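Local coordinates for protein ribulose bisphosphate carboxylase (Pyrococcus horikoshii, PDB 2D69) that probably catalyses the addition of carbon dioxide and water to ribulose 1,5-bisphosphate, giving two molecules of 3-phosphoglycerate, with magnesium as cofactor, at residues A[152-157]-A[181-186]; A[160-165]-A[188-193]; A[248-253]-A[274-279]; A[305-310]-A[341-346]. All coordinates share one frame; numbering follows the deposited sequence.

All four contacts lie in the catalytic alpha/beta barrel. From the N terminus, interaction 1 comes first and closes the beta-alpha-beta unit of strands 154-157 and 184-186 around helix 167-179. Interaction 2 crosses it along the chain: its segments, 160-165 and 188-193, follow those two strands and join the loops beyond their C-terminal ends. Interaction 3 opens after both have closed and pairs strands 248-252 and 274-278. Interaction 4 comes last and pairs 309-311 with 344-348 around helix 323-334. Strands 274-278 and 309-311 are neighbours, so interactions 3 and 4 join directly, with Gln309 meeting His276 and Tyr248. Lys186 of interaction 1 and Glu189 of interaction 2 both pack against His278 of interaction 3.

Interaction 1 (A[152-157]-A[181-186]); sequences RPLTAT and GIDLLK. With SO4 (sulfate ion), chain H.
Arg152 meets the carboxylate of Asp183 tip to tip in a two-pronged salt bridge. NH1 of Arg152 lies 2.8 Å from OD2 of Asp183, and NH2 of Arg152 lies 2.9 Å from OD1 of Asp183. Both bonds are nearly straight, and the two flat groups are almost coplanar, 13° apart. NE of Arg152 makes a weak bond to a sulfate ion, probably from the crystallisation liquor. Thr155 adds two more bonds to the same OD2. Thr155 N meets the anti lone pair of Asp183 OD2 at 2.8 Å, while Thr155 OG1 comes from above the carboxylate plane. Chi1 of Thr155 (64°) sets OG1 between the backbone N and carbonyl carbon, where it also accepts from Asp183 N at 3.0 Å. Three donors therefore grip the buried OD2. An alanine in place of Asp183 would probably leave the Arg152 guanidinium without its counter-charge and Thr155 N without its acceptor. From Thr155 O onward the strands pair in parallel: Leu184 N donates to that oxygen and Thr157 N to Leu184 O. Thr157 O takes Lys186 N at 3.0 Å. These are adjacent TIM-barrel strands of one beta-alpha-beta unit, joined through helix 167-179. Lys186, at the end of the second, is predicted to bind magnesium through a carbamate, absent here. Strand 222-224 flanks Leu184, helix 382-398 packs on Thr155 and Ile182, and helix 167-179 covers Leu185.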
loop_
_atom_site.group_PDB
_atom_site.type_symbol
_atom_site.label_atom_id
_atom_site.label_comp_id
_atom_site.label_asym_id
_atom_site.label_seq_id
_atom_site.Cartn_x
_atom_site.Cartn_y
_atom_site.Cartn_z
ATOM N N ARG A 152 16.469 13.014 -42.349
ATOM C CA ARG A 152 17.541 12.038 -42.602
ATOM C C ARG A 152 17.336 10.770 -41.807
ATOM O O ARG A 152 16.679 10.820 -40.779
ATOM C CB ARG A 152 18.916 12.638 -42.302
ATOM C CG ARG A 152 19.173 12.922 -40.830
ATOM C CD ARG A 152 20.639 13.192 -40.557
ATOM N NE ARG A 152 20.808 13.635 -39.167
ATOM C CZ ARG A 152 20.960 12.836 -38.148
ATOM N NH1 ARG A 152 20.984 11.537 -38.336
ATOM N NH2 ARG A 152 21.071 13.317 -36.924
ATOM N N PRO A 153 17.873 9.635 -42.248
ATOM C CA PRO A 153 17.882 8.444 -41.395
ATOM C C PRO A 153 18.645 8.740 -40.094
ATOM O O PRO A 153 19.513 9.600 -40.014
ATOM C CB PRO A 153 18.591 7.370 -42.232
ATOM C CG PRO A 153 19.186 8.057 -43.362
ATOM C CD PRO A 153 18.515 9.401 -43.541
ATOM N N LEU A 154 18.297 8.010 -39.064
ATOM C CA LEU A 154 19.016 8.099 -37.793
ATOM C C LEU A 154 20.178 7.125 -37.854
ATOM O O LEU A 154 20.138 6.163 -38.621
ATOM C CB LEU A 154 18.094 7.738 -36.630
ATOM C CG LEU A 154 17.005 8.747 -36.241
ATOM C CD1 LEU A 154 16.004 8.079 -35.279
ATOM C CD2 LEU A 154 17.614 9.913 -35.544
ATOM N N THR A 155 21.227 7.432 -37.086
ATOM C CA THR A 155 22.379 6.556 -36.951
ATOM C C THR A 155 22.523 5.927 -35.565
ATOM O O THR A 155 22.125 6.493 -34.541
ATOM C CB THR A 155 23.637 7.278 -37.281
ATOM O OG1 THR A 155 23.841 8.336 -36.341
ATOM C CG2 THR A 155 23.576 7.903 -38.658
ATOM N N ALA A 156 23.095 4.725 -35.576
ATOM C CA ALA A 156 23.298 3.905 -34.399
ATOM C C ALA A 156 24.631 3.201 -34.516
ATOM O O ALA A 156 25.082 2.880 -35.627
ATOM C CB ALA A 156 22.202 2.881 -34.282
ATOM N N THR A 157 25.263 2.979 -33.357
ATOM C CA THR A 157 26.456 2.164 -33.259
ATOM C C THR A 157 26.496 1.268 -32.008
ATOM O O THR A 157 26.343 1.741 -30.890
ATOM C CB THR A 157 27.658 3.056 -33.293
ATOM O OG1 THR A 157 27.824 3.550 -34.632
ATOM C CG2 THR A 157 28.928 2.265 -33.113
ATOM N N GLY A 181 28.919 12.305 -33.778
ATOM C CA GLY A 181 27.669 12.526 -34.485
ATOM C C GLY A 181 26.673 11.370 -34.490
ATOM O O GLY A 181 25.597 11.504 -35.089
ATOM N N ILE A 182 26.991 10.244 -33.840
ATOM C CA ILE A 182 26.049 9.136 -33.812
ATOM C C ILE A 182 24.816 9.546 -32.994
ATOM O O ILE A 182 24.924 10.230 -31.946
ATOM C CB ILE A 182 26.679 7.817 -33.229
ATOM C CG1 ILE A 182 27.719 7.285 -34.166
ATOM C CG2 ILE A 182 25.648 6.702 -33.123
ATOM C CD1 ILE A 182 27.158 6.895 -35.562
ATOM N N ASP A 183 23.649 9.126 -33.452
ATOM C CA ASP A 183 22.445 9.506 -32.745
ATOM C C ASP A 183 22.203 8.573 -31.561
ATOM O O ASP A 183 21.931 9.041 -30.449
ATOM C CB ASP A 183 21.227 9.537 -33.656
ATOM C CG ASP A 183 21.402 10.451 -34.830
ATOM O OD1 ASP A 183 21.532 11.666 -34.589
ATOM O OD2 ASP A 183 21.417 10.042 -36.018
ATOM N N LEU A 184 22.360 7.265 -31.812
ATOM C CA LEU A 184 21.941 6.223 -30.927
ATOM C C LEU A 184 23.068 5.247 -30.560
ATOM O O LEU A 184 23.612 4.547 -31.412
ATOM C CB LEU A 184 20.826 5.475 -31.632
ATOM C CG LEU A 184 19.569 6.253 -31.998
ATOM C CD1 LEU A 184 18.639 5.339 -32.765
ATOM C CD2 LEU A 184 18.906 6.815 -30.752
ATOM N N LEU A 185 23.476 5.231 -29.288
ATOM C CA LEU A 185 24.353 4.211 -28.785
ATOM C C LEU A 185 23.508 2.987 -28.692
ATOM O O LEU A 185 22.331 3.084 -28.338
ATOM C CB LEU A 185 24.855 4.600 -27.414
ATOM C CG LEU A 185 25.768 3.572 -26.721
ATOM C CD1 LEU A 185 27.093 3.369 -27.470
ATOM C CD2 LEU A 185 25.992 3.993 -25.294
ATOM N N LYS A 186 24.059 1.821 -28.998
ATOM C CA LYS A 186 23.278 0.605 -28.953
ATOM C C LYS A 186 24.045 -0.485 -28.227
ATOM O O LYS A 186 25.174 -0.782 -28.568
ATOM C CB LYS A 186 22.859 0.164 -30.366
ATOM C CG LYS A 186 22.016 -1.098 -30.464
ATOM C CD LYS A 186 21.562 -1.463 -31.905
ATOM C CE LYS A 186 21.164 -2.983 -31.993
ATOM N NZ LYS A 186 21.942 -4.011 -31.097
HETATM S S SO4 H . 17.911 17.216 -39.312
HETATM O O1 SO4 H . 17.053 17.565 -38.177
HETATM O O2 SO4 H . 17.241 16.229 -40.172
HETATM O O3 SO4 H . 18.103 18.448 -40.075
HETATM O O4 SO4 H . 19.219 16.715 -38.859
#

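Interaction 2 (A[160-165]-A[188-193]). With SO4 (sulfate ion), chain E.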
loop_
_atom_site.group_PDB
_atom_site.type_symbol
_atom_site.label_atom_id
_atom_site.label_comp_id
_atom_site.label_asym_id
_atom_site.label_seq_id
_atom_site.Cartn_x
_atom_site.Cartn_y
_atom_site.Cartn_z
ATOM N N LYS A 160 32.439 -2.132 -30.459
ATOM C CA LYS A 160 33.247 -3.318 -30.754
ATOM C C LYS A 160 34.478 -3.298 -29.840
ATOM O O LYS A 160 35.121 -2.248 -29.745
ATOM C CB LYS A 160 33.743 -3.266 -32.211
ATOM C CG LYS A 160 32.655 -3.487 -33.284
ATOM C CD LYS A 160 31.929 -4.819 -33.143
ATOM C CE LYS A 160 30.436 -4.754 -33.574
ATOM N NZ LYS A 160 30.366 -4.880 -35.090
ATOM N N PRO A 161 34.814 -4.395 -29.152
ATOM C CA PRO A 161 34.050 -5.647 -29.133
ATOM C C PRO A 161 32.728 -5.459 -28.406
ATOM O O PRO A 161 32.501 -4.423 -27.772
ATOM C CB PRO A 161 34.941 -6.589 -28.349
ATOM C CG PRO A 161 35.759 -5.696 -27.471
ATOM C CD PRO A 161 36.007 -4.474 -28.295
ATOM N N LYS A 162 31.857 -6.438 -28.544
ATOM C CA LYS A 162 30.488 -6.307 -28.075
ATOM C C LYS A 162 30.291 -6.620 -26.574
ATOM O O LYS A 162 29.360 -6.089 -25.946
ATOM C CB LYS A 162 29.563 -7.089 -29.007
ATOM C CG LYS A 162 29.667 -8.589 -28.977
ATOM C CD LYS A 162 29.415 -9.143 -30.402
ATOM C CE LYS A 162 28.844 -10.545 -30.410
ATOM N NZ LYS A 162 27.345 -10.557 -30.467
ATOM N N MET A 163 31.233 -7.365 -25.985
ATOM C CA MET A 163 31.232 -7.623 -24.541
ATOM C C MET A 163 32.542 -7.238 -23.855
ATOM O O MET A 163 33.554 -7.093 -24.516
ATOM C CB MET A 163 30.942 -9.113 -24.318
ATOM C CG MET A 163 29.694 -9.588 -25.076
ATOM S SD MET A 163 28.177 -9.368 -24.106
ATOM C CE MET A 163 28.200 -11.052 -23.316
ATOM N N GLY A 164 32.497 -7.067 -22.533
ATOM C CA GLY A 164 33.664 -7.004 -21.676
ATOM C C GLY A 164 33.906 -5.652 -21.075
ATOM O O GLY A 164 34.783 -5.459 -20.242
ATOM N N TRP A 165 33.179 -4.666 -21.541
ATOM C CA TRP A 165 33.348 -3.289 -21.061
ATOM C C TRP A 165 32.903 -3.058 -19.594
ATOM O O TRP A 165 31.785 -3.441 -19.200
ATOM C CB TRP A 165 32.472 -2.358 -21.904
ATOM C CG TRP A 165 32.649 -2.448 -23.386
ATOM C CD1 TRP A 165 31.984 -3.251 -24.220
ATOM C CD2 TRP A 165 33.520 -1.653 -24.192
ATOM N NE1 TRP A 165 32.381 -3.038 -25.511
ATOM C CE2 TRP A 165 33.341 -2.064 -25.525
ATOM C CE3 TRP A 165 34.438 -0.659 -23.921
ATOM C CZ2 TRP A 165 34.037 -1.512 -26.585
ATOM C CZ3 TRP A 165 35.132 -0.072 -24.993
ATOM C CH2 TRP A 165 34.925 -0.513 -26.301
ATOM N N ASP A 188 24.804 -4.403 -27.446
ATOM C CA ASP A 188 24.713 -5.696 -28.053
ATOM C C ASP A 188 23.622 -6.515 -27.407
ATOM O O ASP A 188 23.356 -6.377 -26.229
ATOM C CB ASP A 188 26.018 -6.470 -27.880
ATOM C CG ASP A 188 26.065 -7.692 -28.755
ATOM O OD1 ASP A 188 25.917 -8.847 -28.239
ATOM O OD2 ASP A 188 26.216 -7.552 -29.997
ATOM N N GLU A 189 23.036 -7.408 -28.196
ATOM C CA GLU A 189 21.969 -8.283 -27.736
ATOM C C GLU A 189 22.354 -9.189 -26.567
ATOM O O GLU A 189 21.505 -9.614 -25.801
ATOM C CB GLU A 189 21.412 -9.102 -28.916
ATOM C CG GLU A 189 22.270 -10.269 -29.433
ATOM C CD GLU A 189 23.399 -9.882 -30.384
ATOM O OE1 GLU A 189 24.220 -10.792 -30.730
ATOM O OE2 GLU A 189 23.504 -8.679 -30.758
ATOM N N ASN A 190 23.625 -9.489 -26.447
ATOM C CA ASN A 190 24.164 -10.261 -25.309
ATOM C C ASN A 190 24.489 -9.432 -24.069
ATOM O O ASN A 190 24.684 -9.986 -23.012
ATOM C CB ASN A 190 25.493 -10.942 -25.733
ATOM C CG ASN A 190 25.316 -11.836 -26.930
ATOM O OD1 ASN A 190 24.183 -12.186 -27.280
ATOM N ND2 ASN A 190 26.417 -12.232 -27.550
ATOM N N PHE A 191 24.602 -8.124 -24.220
ATOM C CA PHE A 191 25.155 -7.262 -23.182
ATOM C C PHE A 191 24.058 -6.712 -22.287
ATOM O O PHE A 191 23.398 -5.747 -22.634
ATOM C CB PHE A 191 25.907 -6.141 -23.868
ATOM C CG PHE A 191 26.663 -5.238 -22.946
ATOM C CD1 PHE A 191 26.186 -3.967 -22.663
ATOM C CD2 PHE A 191 27.897 -5.606 -22.474
ATOM C CE1 PHE A 191 26.929 -3.092 -21.853
ATOM C CE2 PHE A 191 28.649 -4.746 -21.651
ATOM C CZ PHE A 191 28.154 -3.493 -21.335
ATOM N N THR A 192 23.839 -7.353 -21.133
ATOM C CA THR A 192 22.744 -6.963 -20.227
ATOM C C THR A 192 23.267 -6.329 -18.948
ATOM O O THR A 192 23.313 -5.093 -18.809
ATOM C CB THR A 192 21.875 -8.166 -19.939
ATOM O OG1 THR A 192 22.670 -9.307 -19.540
ATOM C CG2 THR A 192 21.136 -8.595 -21.215
ATOM N N SER A 193 23.725 -7.188 -18.054
ATOM C CA SER A 193 24.178 -6.793 -16.748
ATOM C C SER A 193 25.189 -7.797 -16.274
ATOM O O SER A 193 24.904 -8.970 -16.302
ATOM C CB SER A 193 23.053 -6.688 -15.707
ATOM O OG SER A 193 23.549 -5.911 -14.630
HETATM S S SO4 E . 28.476 -4.421 -37.974
HETATM O O1 SO4 E . 29.895 -4.511 -37.668
HETATM O O2 SO4 E . 28.150 -5.239 -39.116
HETATM O O3 SO4 E . 27.769 -4.938 -36.818
HETATM O O4 SO4 E . 28.098 -3.033 -38.175
HETATM O O HOH W 1 27.261 -3.627 -25.968
#
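OD1 of Asp188 is gripped from opposite faces of its carboxylate. Lys162 NZ approaches Asp188 OD1 on the syn side at 3.2 Å. The backbone N of Asn190 donates to Asp188 OD1 from the other face at 3.0 Å, which makes an Asx turn. Lys162 NZ also forms a salt bridge with Glu189 OE1 at 3.1 Å. One ammonium thus links two acidic side chains. This is likely to ease the repulsion where Asp188 OD2 and Glu189 OE2, both acceptors, lie 3.0 Å apart. Bent at chi2 and chi4, the Lys162 chain passes obliquely across the Asp188 carboxylate and brings NZ back to it. Asp188 and Glu189 are predicted magnesium ligands, and Lys162 a predicted substrate-binding residue. A water joins the backbones, donating to Lys162 O and accepting from Asp188 N. Met163 SD sits 3.5 Å from CB of Asn190 and at the edge of the Phe191 ring, a Met-aromatic contact. CE2 of Phe191 reaches the edge of the Trp165 indole, whose NE1 donates to Pro161 O at 2.7 Å. The loops lead from strands 154-157 and 184-186 to helices 167-179 and 199-217, with Tyr170 of the first helix stacked on Phe191 and a second subunit packed on Met163.

Interaction 3 (A[248-253]-A[274-279]). With SO4 (sulfate ion), chain F.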
loop_
_atom_site.group_PDB
_atom_site.type_symbol
_atom_site.label_atom_id
_atom_site.label_comp_id
_atom_site.label_asym_id
_atom_site.label_seq_id
_atom_site.Cartn_x
_atom_site.Cartn_y
_atom_site.Cartn_z
ATOM N N TYR A 248 14.202 5.441 -24.708
ATOM C CA TYR A 248 14.270 4.170 -25.439
ATOM C C TYR A 248 14.725 2.990 -24.564
ATOM O O TYR A 248 15.567 3.128 -23.708
ATOM C CB TYR A 248 15.344 4.290 -26.527
ATOM C CG TYR A 248 15.054 4.762 -27.951
ATOM C CD1 TYR A 248 15.611 5.979 -28.442
ATOM C CD2 TYR A 248 14.403 3.969 -28.838
ATOM C CE1 TYR A 248 15.505 6.323 -29.782
ATOM C CE2 TYR A 248 14.247 4.337 -30.171
ATOM C CZ TYR A 248 14.811 5.509 -30.638
ATOM O OH TYR A 248 14.689 5.812 -31.957
ATOM N N VAL A 249 14.146 1.822 -24.797
ATOM C CA VAL A 249 14.713 0.559 -24.343
ATOM C C VAL A 249 14.784 -0.372 -25.523
ATOM O O VAL A 249 13.952 -0.304 -26.445
ATOM C CB VAL A 249 13.882 -0.057 -23.181
ATOM C CG1 VAL A 249 13.855 0.890 -22.034
ATOM C CG2 VAL A 249 12.430 -0.338 -23.587
ATOM N N MET A 250 15.747 -1.297 -25.455
ATOM C CA MET A 250 15.949 -2.312 -26.430
ATOM C C MET A 250 15.550 -3.642 -25.795
ATOM O O MET A 250 15.890 -3.929 -24.640
ATOM C CB MET A 250 17.419 -2.366 -26.839
ATOM C CG MET A 250 17.854 -3.746 -27.458
ATOM S SD MET A 250 19.556 -3.588 -28.074
ATOM C CE MET A 250 20.024 -5.210 -27.898
ATOM N N ILE A 251 14.807 -4.423 -26.534
ATOM C CA ILE A 251 14.404 -5.737 -26.073
ATOM C C ILE A 251 14.746 -6.732 -27.178
ATOM O O ILE A 251 14.428 -6.493 -28.327
ATOM C CB ILE A 251 12.902 -5.767 -25.760
ATOM C CG1 ILE A 251 12.526 -4.744 -24.666
ATOM C CG2 ILE A 251 12.475 -7.141 -25.285
ATOM C CD1 ILE A 251 11.025 -4.649 -24.383
ATOM N N ASP A 252 15.382 -7.829 -26.811
ATOM C CA ASP A 252 15.588 -8.984 -27.648
ATOM C C ASP A 252 14.238 -9.750 -27.689
ATOM O O ASP A 252 13.967 -10.576 -26.829
ATOM C CB ASP A 252 16.678 -9.957 -27.113
ATOM C CG ASP A 252 18.091 -9.350 -26.990
ATOM O OD1 ASP A 252 18.356 -8.249 -27.567
ATOM O OD2 ASP A 252 19.025 -9.935 -26.317
ATOM N N ILE A 253 13.374 -9.451 -28.650
ATOM C CA ILE A 253 11.985 -9.857 -28.519
ATOM C C ILE A 253 11.744 -11.303 -28.813
ATOM O O ILE A 253 10.774 -11.828 -28.339
ATOM C CB ILE A 253 11.001 -8.999 -29.355
ATOM C CG1 ILE A 253 11.180 -9.219 -30.867
ATOM C CG2 ILE A 253 11.127 -7.533 -29.006
ATOM C CD1 ILE A 253 10.137 -8.575 -31.659
ATOM N N ALA A 274 10.124 4.457 -26.127
ATOM C CA ALA A 274 10.103 3.741 -27.418
ATOM C C ALA A 274 10.827 2.404 -27.259
ATOM O O ALA A 274 11.768 2.307 -26.473
ATOM C CB ALA A 274 10.745 4.536 -28.450
ATOM N N ILE A 275 10.376 1.401 -27.995
ATOM C CA ILE A 275 10.939 0.058 -27.981
ATOM C C ILE A 275 11.710 -0.198 -29.284
ATOM O O ILE A 275 11.206 -0.012 -30.387
ATOM C CB ILE A 275 9.869 -1.015 -27.817
ATOM C CG1 ILE A 275 9.131 -0.886 -26.477
ATOM C CG2 ILE A 275 10.469 -2.402 -27.865
ATOM C CD1 ILE A 275 7.906 -1.751 -26.349
ATOM N N HIS A 276 12.964 -0.569 -29.117
ATOM C CA HIS A 276 13.805 -1.040 -30.179
ATOM C C HIS A 276 13.840 -2.558 -30.051
ATOM O O HIS A 276 14.276 -3.095 -29.048
ATOM C CB HIS A 276 15.214 -0.471 -30.065
ATOM C CG HIS A 276 16.139 -1.016 -31.107
ATOM N ND1 HIS A 276 16.442 -0.330 -32.260
ATOM C CD2 HIS A 276 16.778 -2.207 -31.190
ATOM C CE1 HIS A 276 17.253 -1.074 -33.000
ATOM N NE2 HIS A 276 17.448 -2.230 -32.386
ATOM N N ALA A 277 13.356 -3.244 -31.069
ATOM C CA ALA A 277 13.319 -4.690 -31.037
ATOM C C ALA A 277 14.529 -5.232 -31.778
ATOM O O ALA A 277 14.748 -4.950 -32.963
ATOM C CB ALA A 277 12.045 -5.188 -31.674
ATOM N N HIS A 278 15.302 -6.025 -31.064
ATOM C CA HIS A 278 16.380 -6.807 -31.617
ATOM C C HIS A 278 15.792 -8.180 -31.852
ATOM O O HIS A 278 15.011 -8.683 -31.053
ATOM C CB HIS A 278 17.561 -6.849 -30.657
ATOM C CG HIS A 278 18.817 -7.356 -31.281
ATOM N ND1 HIS A 278 18.888 -8.575 -31.928
ATOM C CD2 HIS A 278 20.052 -6.792 -31.397
ATOM C CE1 HIS A 278 20.107 -8.733 -32.433
ATOM N NE2 HIS A 278 20.841 -7.679 -32.102
ATOM N N ARG A 279 16.138 -8.780 -32.959
ATOM C CA ARG A 279 15.482 -10.027 -33.353
ATOM C C ARG A 279 16.371 -11.246 -33.172
ATOM O O ARG A 279 16.102 -12.314 -33.755
ATOM C CB ARG A 279 15.037 -9.902 -34.808
ATOM C CG ARG A 279 16.188 -9.664 -35.781
ATOM C CD ARG A 279 15.683 -9.502 -37.171
ATOM N NE ARG A 279 16.742 -9.475 -38.146
ATOM C CZ ARG A 279 16.588 -9.738 -39.445
ATOM N NH1 ARG A 279 15.407 -10.107 -39.927
ATOM N NH2 ARG A 279 17.661 -9.702 -40.258
HETATM S S SO4 F . 20.294 -8.169 -37.897
HETATM O O1 SO4 F . 21.539 -7.826 -37.214
HETATM O O2 SO4 F . 20.452 -9.299 -38.815
HETATM O O3 SO4 F . 19.313 -8.522 -36.861
HETATM O O4 SO4 F . 19.857 -6.963 -38.617
#
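Five backbone hydrogen bonds join Val249, Ile251 and Ile253 to Ala274, His276 and His278. Val249 N donates to Ala274 O and Ile251 N to His276 O. In return, His276 N reaches Val249 O at 2.9 Å and His278 N reaches Ile251 O. Ile253 N closes the ladder on His278 O at 3.0 Å. On the face carrying Met250 and His276, the polar ends find partners outside these strands. Tyr248 OH and His276 ND1 both bond to the side-chain amide of Gln309, and His278 ND1 bonds to Ala280 N. Met250 runs alongside both histidines, with CE 3.8 Å from CD2 of His278. Its chi1 of 158° puts CG anti to the backbone N, which starts the chain in the same direction as theirs. Asp252 OD1 lies 3.5 Å from CB of His278, buried and without a polar partner in the model. On the other face, CG2 of Ile253 touches CB of Ala277 at 3.7 Å. Arg279 NE and NH2 hold two oxygens of a sulfate ion, the NE bond to O3 being 3.0 Å. A leucine in place of Arg279 would probably leave this anion without either of those donors. The parallel ladder is that of neighbouring strands in a TIM barrel. His278, a predicted proton acceptor, and Arg279, predicted to bind substrate, stand at its C-terminal end, where such barrels carry their active sites.

Interaction 4 (A[305-310]-A[341-346]); sequences IGVDQI and RPVFPV
The side-chain amide of Gln309 and the ring of Phe344 stand almost perpendicular, their planes 87° apart. NE2 of Gln309 approaches CD1 of Phe344 obliquely at 4.1 Å. Gln309 CB and Phe344 CB meet at 3.6 Å. Beyond CG the Gln309 chain is extended (chi1 53°, CG between the backbone N and the carbonyl carbon), which carries the amide out to partners outside the pair: His276 ND1 at OE1 and Tyr248 OH at NE2. Gln309 and Phe344 pair in parallel on neighbouring strands of the TIM barrel, closing the beta-alpha-beta unit around helix 323-334. Phe344 N donates to Asp308 O, Ile310 N to Phe344 O at 3.0 Å, and Val346 N to Ile310 O at 2.8 Å. Val343 wedges against the start of the strand. Its CG1 touches CA of Gln309 at 3.6 Å and CG2 of Ile310 at 4.0 Å. Its CG2 presses on Val307 O at 3.3 Å, and that buried oxygen has no polar partner in the model. CG2 of Val346 packs on CB of Gln309.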
loop_
_atom_site.group_PDB
_atom_site.type_symbol
_atom_site.label_atom_id
_atom_site.label_comp_id
_atom_site.label_asym_id
_atom_site.label_seq_id
_atom_site.Cartn_x
_atom_site.Cartn_y
_atom_site.Cartn_z
ATOM N N ILE A 305 1.570 -5.228 -31.694
ATOM C CA ILE A 305 1.819 -5.014 -30.287
ATOM C C ILE A 305 2.377 -3.623 -30.115
ATOM O O ILE A 305 1.863 -2.782 -29.357
ATOM C CB ILE A 305 2.783 -6.100 -29.707
ATOM C CG1 ILE A 305 2.082 -7.445 -29.710
ATOM C CG2 ILE A 305 3.134 -5.736 -28.259
ATOM C CD1 ILE A 305 3.008 -8.637 -29.621
ATOM N N GLY A 306 3.432 -3.335 -30.865
ATOM C CA GLY A 306 3.939 -1.985 -30.869
ATOM C C GLY A 306 5.395 -1.733 -30.603
ATOM O O GLY A 306 5.699 -0.879 -29.783
ATOM N N VAL A 307 6.302 -2.408 -31.317
ATOM C CA VAL A 307 7.720 -2.010 -31.307
ATOM C C VAL A 307 7.816 -0.790 -32.163
ATOM O O VAL A 307 7.029 -0.644 -33.082
ATOM C CB VAL A 307 8.676 -3.171 -31.802
ATOM C CG1 VAL A 307 8.474 -4.398 -30.971
ATOM C CG2 VAL A 307 8.531 -3.407 -33.234
ATOM N N ASP A 308 8.709 0.139 -31.843
ATOM C CA ASP A 308 8.835 1.384 -32.619
ATOM C C ASP A 308 9.857 1.324 -33.753
ATOM O O ASP A 308 9.833 2.163 -34.707
ATOM C CB ASP A 308 9.202 2.507 -31.683
ATOM C CG ASP A 308 8.149 2.738 -30.660
ATOM O OD1 ASP A 308 7.219 3.514 -30.975
ATOM O OD2 ASP A 308 8.185 2.201 -29.525
ATOM N N GLN A 309 10.754 0.343 -33.645
ATOM C CA GLN A 309 11.798 0.082 -34.657
ATOM C C GLN A 309 12.249 -1.367 -34.547
ATOM O O GLN A 309 12.202 -1.961 -33.469
ATOM C CB GLN A 309 12.988 1.048 -34.576
ATOM C CG GLN A 309 13.624 1.172 -33.272
ATOM C CD GLN A 309 14.529 2.393 -33.174
ATOM O OE1 GLN A 309 15.726 2.254 -32.858
ATOM N NE2 GLN A 309 13.980 3.539 -33.385
ATOM N N ILE A 310 12.593 -1.962 -35.664
ATOM C CA ILE A 310 12.980 -3.384 -35.660
ATOM C C ILE A 310 13.937 -3.667 -36.819
ATOM O O ILE A 310 13.793 -3.101 -37.919
ATOM C CB ILE A 310 11.721 -4.317 -35.734
ATOM C CG1 ILE A 310 12.086 -5.784 -35.583
ATOM C CG2 ILE A 310 11.005 -4.130 -37.034
ATOM C CD1 ILE A 310 10.904 -6.675 -35.356
ATOM N N ARG A 341 0.676 2.964 -35.907
ATOM C CA ARG A 341 1.709 3.895 -36.399
ATOM C C ARG A 341 2.806 3.149 -37.155
ATOM O O ARG A 341 3.028 1.900 -36.922
ATOM C CB ARG A 341 2.278 4.665 -35.213
ATOM C CG ARG A 341 1.444 5.871 -34.758
ATOM C CD ARG A 341 1.957 6.421 -33.410
ATOM N NE ARG A 341 1.073 7.367 -32.763
ATOM C CZ ARG A 341 0.028 7.079 -31.959
ATOM N NH1 ARG A 341 -0.305 5.834 -31.614
ATOM N NH2 ARG A 341 -0.672 8.071 -31.464
ATOM N N PRO A 342 3.461 3.806 -38.110
ATOM C CA PRO A 342 4.573 3.128 -38.823
ATOM C C PRO A 342 5.829 2.955 -37.936
ATOM O O PRO A 342 6.075 3.730 -37.028
ATOM C CB PRO A 342 4.854 4.051 -40.023
ATOM C CG PRO A 342 4.416 5.452 -39.564
ATOM C CD PRO A 342 3.250 5.183 -38.583
ATOM N N VAL A 343 6.584 1.918 -38.230
ATOM C CA VAL A 343 7.776 1.447 -37.517
ATOM C C VAL A 343 9.023 1.651 -38.352
ATOM O O VAL A 343 9.050 1.319 -39.551
ATOM C CB VAL A 343 7.612 -0.071 -37.240
ATOM C CG1 VAL A 343 8.906 -0.724 -36.711
ATOM C CG2 VAL A 343 6.379 -0.328 -36.316
ATOM N N PHE A 344 10.078 2.211 -37.759
ATOM C CA PHE A 344 11.386 2.292 -38.413
ATOM C C PHE A 344 11.992 0.931 -38.682
ATOM O O PHE A 344 12.226 0.177 -37.749
ATOM C CB PHE A 344 12.385 2.956 -37.541
ATOM C CG PHE A 344 12.488 4.451 -37.737
ATOM C CD1 PHE A 344 12.254 5.305 -36.679
ATOM C CD2 PHE A 344 12.929 4.988 -38.941
ATOM C CE1 PHE A 344 12.379 6.684 -36.824
ATOM C CE2 PHE A 344 13.061 6.393 -39.095
ATOM C CZ PHE A 344 12.787 7.222 -38.033
ATOM N N PRO A 345 12.326 0.634 -39.924
ATOM C CA PRO A 345 13.250 -0.489 -40.185
ATOM C C PRO A 345 14.645 -0.090 -39.711
ATOM O O PRO A 345 15.005 1.091 -39.841
ATOM C CB PRO A 345 13.234 -0.641 -41.698
ATOM C CG PRO A 345 12.141 0.182 -42.183
ATOM C CD PRO A 345 11.938 1.315 -41.171
ATOM N N VAL A 346 15.356 -1.036 -39.104
ATOM C CA VAL A 346 16.694 -0.860 -38.612
ATOM C C VAL A 346 17.571 -1.658 -39.560
ATOM O O VAL A 346 17.419 -2.896 -39.711
ATOM C CB VAL A 346 16.908 -1.406 -37.185
ATOM C CG1 VAL A 346 18.411 -1.255 -36.773
ATOM C CG2 VAL A 346 15.926 -0.771 -36.128
#